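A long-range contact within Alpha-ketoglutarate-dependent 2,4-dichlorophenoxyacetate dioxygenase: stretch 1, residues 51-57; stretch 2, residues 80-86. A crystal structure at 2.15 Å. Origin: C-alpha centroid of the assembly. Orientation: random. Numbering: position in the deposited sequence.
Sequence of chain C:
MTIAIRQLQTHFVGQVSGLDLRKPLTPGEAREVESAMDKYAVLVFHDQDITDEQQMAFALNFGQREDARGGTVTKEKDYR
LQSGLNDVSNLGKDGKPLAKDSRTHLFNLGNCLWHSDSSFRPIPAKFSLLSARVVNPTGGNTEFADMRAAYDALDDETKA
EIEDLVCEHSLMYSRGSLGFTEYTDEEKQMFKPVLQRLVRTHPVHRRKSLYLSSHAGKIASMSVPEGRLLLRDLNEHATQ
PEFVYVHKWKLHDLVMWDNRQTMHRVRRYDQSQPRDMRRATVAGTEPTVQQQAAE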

# COMPACT_ATOMS: atom_id res chain seq x y z
N THR C 51 28.02 -25.83 40.47
CA THR C 51 28.84 -25.22 41.52
C THR C 51 29.09 -23.75 41.18
O THR C 51 28.89 -23.32 40.05
CB THR C 51 30.20 -25.94 41.67
OG1 THR C 51 30.94 -25.81 40.46
CG2 THR C 51 30.03 -27.43 42.00
N ASP C 52 29.55 -22.98 42.17
CA ASP C 52 29.94 -21.59 41.96
C ASP C 52 30.98 -21.45 40.86
O ASP C 52 30.86 -20.59 39.99
CB ASP C 52 30.48 -20.99 43.26
CG ASP C 52 29.39 -20.67 44.27
OD1 ASP C 52 28.22 -21.09 44.07
OD2 ASP C 52 29.70 -20.00 45.27
N GLU C 53 31.98 -22.32 40.88
CA GLU C 53 33.02 -22.35 39.85
C GLU C 53 32.49 -22.69 38.45
O GLU C 53 32.90 -22.05 37.47
CB GLU C 53 34.17 -23.28 40.26
CG GLU C 53 34.99 -22.73 41.42
CD GLU C 53 36.18 -23.61 41.83
OE1 GLU C 53 36.14 -24.84 41.61
OE2 GLU C 53 37.15 -23.05 42.38
N GLN C 54 31.60 -23.68 38.36
CA GLN C 54 31.02 -24.07 37.07
C GLN C 54 30.19 -22.92 36.48
O GLN C 54 30.25 -22.66 35.27
CB GLN C 54 30.20 -25.36 37.19
CG GLN C 54 31.03 -26.63 37.29
CD GLN C 54 30.25 -27.81 37.88
OE1 GLN C 54 29.14 -27.65 38.40
NE2 GLN C 54 30.83 -29.00 37.81
N GLN C 55 29.46 -22.22 37.35
CA GLN C 55 28.64 -21.06 36.98
C GLN C 55 29.48 -19.92 36.42
O GLN C 55 29.11 -19.32 35.40
CB GLN C 55 27.83 -20.58 38.19
CG GLN C 55 26.84 -19.45 37.91
CD GLN C 55 26.04 -19.06 39.14
OE1 GLN C 55 25.88 -19.86 40.07
NE2 GLN C 55 25.52 -17.84 39.16
N MET C 56 30.60 -19.61 37.08
CA MET C 56 31.48 -18.53 36.67
C MET C 56 32.19 -18.87 35.36
O MET C 56 32.32 -18.02 34.48
CB MET C 56 32.45 -18.14 37.79
CG MET C 56 33.47 -17.06 37.43
SD MET C 56 32.73 -15.48 36.95
CE MET C 56 32.18 -14.84 38.54
N ALA C 57 32.64 -20.12 35.24
CA ALA C 57 33.25 -20.61 34.00
C ALA C 57 32.31 -20.44 32.79
O ALA C 57 32.76 -20.07 31.69
CB ALA C 57 33.70 -22.07 34.14
N ARG C 80 29.65 -14.50 53.10
CA ARG C 80 29.26 -15.92 53.02
C ARG C 80 30.01 -16.76 51.99
O ARG C 80 30.43 -17.88 52.31
CB ARG C 80 27.74 -16.02 52.82
CG ARG C 80 27.14 -17.41 52.99
CD ARG C 80 25.63 -17.37 52.85
NE ARG C 80 25.19 -16.93 51.52
CZ ARG C 80 24.87 -17.74 50.51
NH1 ARG C 80 24.93 -19.07 50.64
NH2 ARG C 80 24.49 -17.22 49.35
N LEU C 81 30.18 -16.25 50.77
CA LEU C 81 30.71 -17.05 49.65
C LEU C 81 32.23 -16.90 49.46
O LEU C 81 32.77 -15.79 49.58
CB LEU C 81 29.97 -16.74 48.34
CG LEU C 81 28.44 -16.84 48.21
CD1 LEU C 81 27.99 -16.36 46.83
CD2 LEU C 81 27.89 -18.24 48.49
N GLN C 82 32.88 -18.01 49.14
CA GLN C 82 34.34 -18.09 48.94
C GLN C 82 34.78 -17.74 47.51
O GLN C 82 35.89 -17.25 47.30
CB GLN C 82 34.85 -19.50 49.29
CG GLN C 82 34.27 -20.12 50.56
CD GLN C 82 34.93 -19.62 51.83
OE1 GLN C 82 36.01 -20.08 52.21
NE2 GLN C 82 34.28 -18.69 52.51
N SER C 83 33.90 -18.01 46.54
CA SER C 83 34.19 -17.89 45.10
C SER C 83 34.09 -16.46 44.55
O SER C 83 34.01 -15.49 45.31
CB SER C 83 33.22 -18.80 44.35
OG SER C 83 31.89 -18.34 44.55
N GLY C 84 34.07 -16.33 43.22
CA GLY C 84 33.83 -15.05 42.54
C GLY C 84 32.42 -14.45 42.62
O GLY C 84 32.26 -13.23 42.53
N LEU C 85 31.42 -15.30 42.84
CA LEU C 85 30.00 -14.92 42.75
C LEU C 85 29.52 -13.86 43.74
O LEU C 85 29.96 -13.81 44.90
CB LEU C 85 29.09 -16.15 42.85
CG LEU C 85 29.33 -17.37 41.94
CD1 LEU C 85 28.12 -18.27 42.03
CD2 LEU C 85 29.59 -17.00 40.49
N ASN C 86 28.60 -13.01 43.27
CA ASN C 86 27.90 -12.06 44.13
C ASN C 86 26.81 -12.81 44.89
O ASN C 86 26.03 -13.59 44.32
CB ASN C 86 27.27 -10.92 43.32
CG ASN C 86 28.20 -10.40 42.25
OD1 ASN C 86 28.05 -10.73 41.07
ND2 ASN C 86 29.20 -9.61 42.66

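A single hydrogen bond crosses this contact, and that bond joins the first turn of a helix to a segment with no regular helix or strand over most of its length. S83 OG donates to D52 OD2 across 2.8 Å, a normal length for a hydroxyl-carboxylate hydrogen bond. Both residues direct their CA-to-CB bonds toward the opposing stretch, and their CA atoms lie 6.5 Å apart, the D52-S83 pair being one of the two places where the backbones come nearest. The p rotamer of S83 (chi1 63°) and the m rotamer of D52 (chi1 -75°) bring hydroxyl and carboxylate together.

The other carboxylate oxygen lies closer to L85. D52 OD1 approaches L85 CD1 at 3.5 Å, a van der Waals contact, while its hydrogen-bonding capacity is met elsewhere in the structure. Q55, one helical turn from T51, behaves similarly: its extended side chain (chi1 -175°, chi2 178°) brings OE1 to 3.4 Å from L85 CD1, and both ends of its amide are hydrogen-bonded elsewhere. The same leucine methyl therefore packs against two polar oxygens, neither of which depends on this contact for a hydrogen-bonding partner.

L85 is the centre of the packing. It gives up 100 Å² to the helical stretch, more than any other residue here, within a total of 313 Å² summed over both sides. L85 CD1 approaches D52 OD1 and Q55 OE1; L85 CD2 meets M56 CE at 3.9 Å, an apolar contact, and also lies 3.8 Å from D52 O. The M56 side chain is bent, with chi1 t (177°) and chi2 and chi3 both p (60° and 74°), and its CE lies against L85.

The same methyl, M56 CE, lies 4.1 Å from G84 C. The two CA atoms of this pair are 7.2 Å apart, and the absence of a side chain at G84 matters to the fit: an ideally placed CB would point toward the helix and fall 3.2 Å from M56 CE, a tight approach for two carbons.

The helix presents these side chains from a well-defined start. T51 occupies the N-cap position, its OG1 accepting from Q54 N at 3.1 Å, and T51 N returns a bond to Q54 OE1 at 3.0 Å with a nearly straight angle of 169°. The backbone bond from M56 N to D52 O, 3.1 Å, spans one turn, so D52 and M56 project toward the second stretch from successive turns, with Q55 beside them. T51 and Q54 themselves make no contact across the stretches.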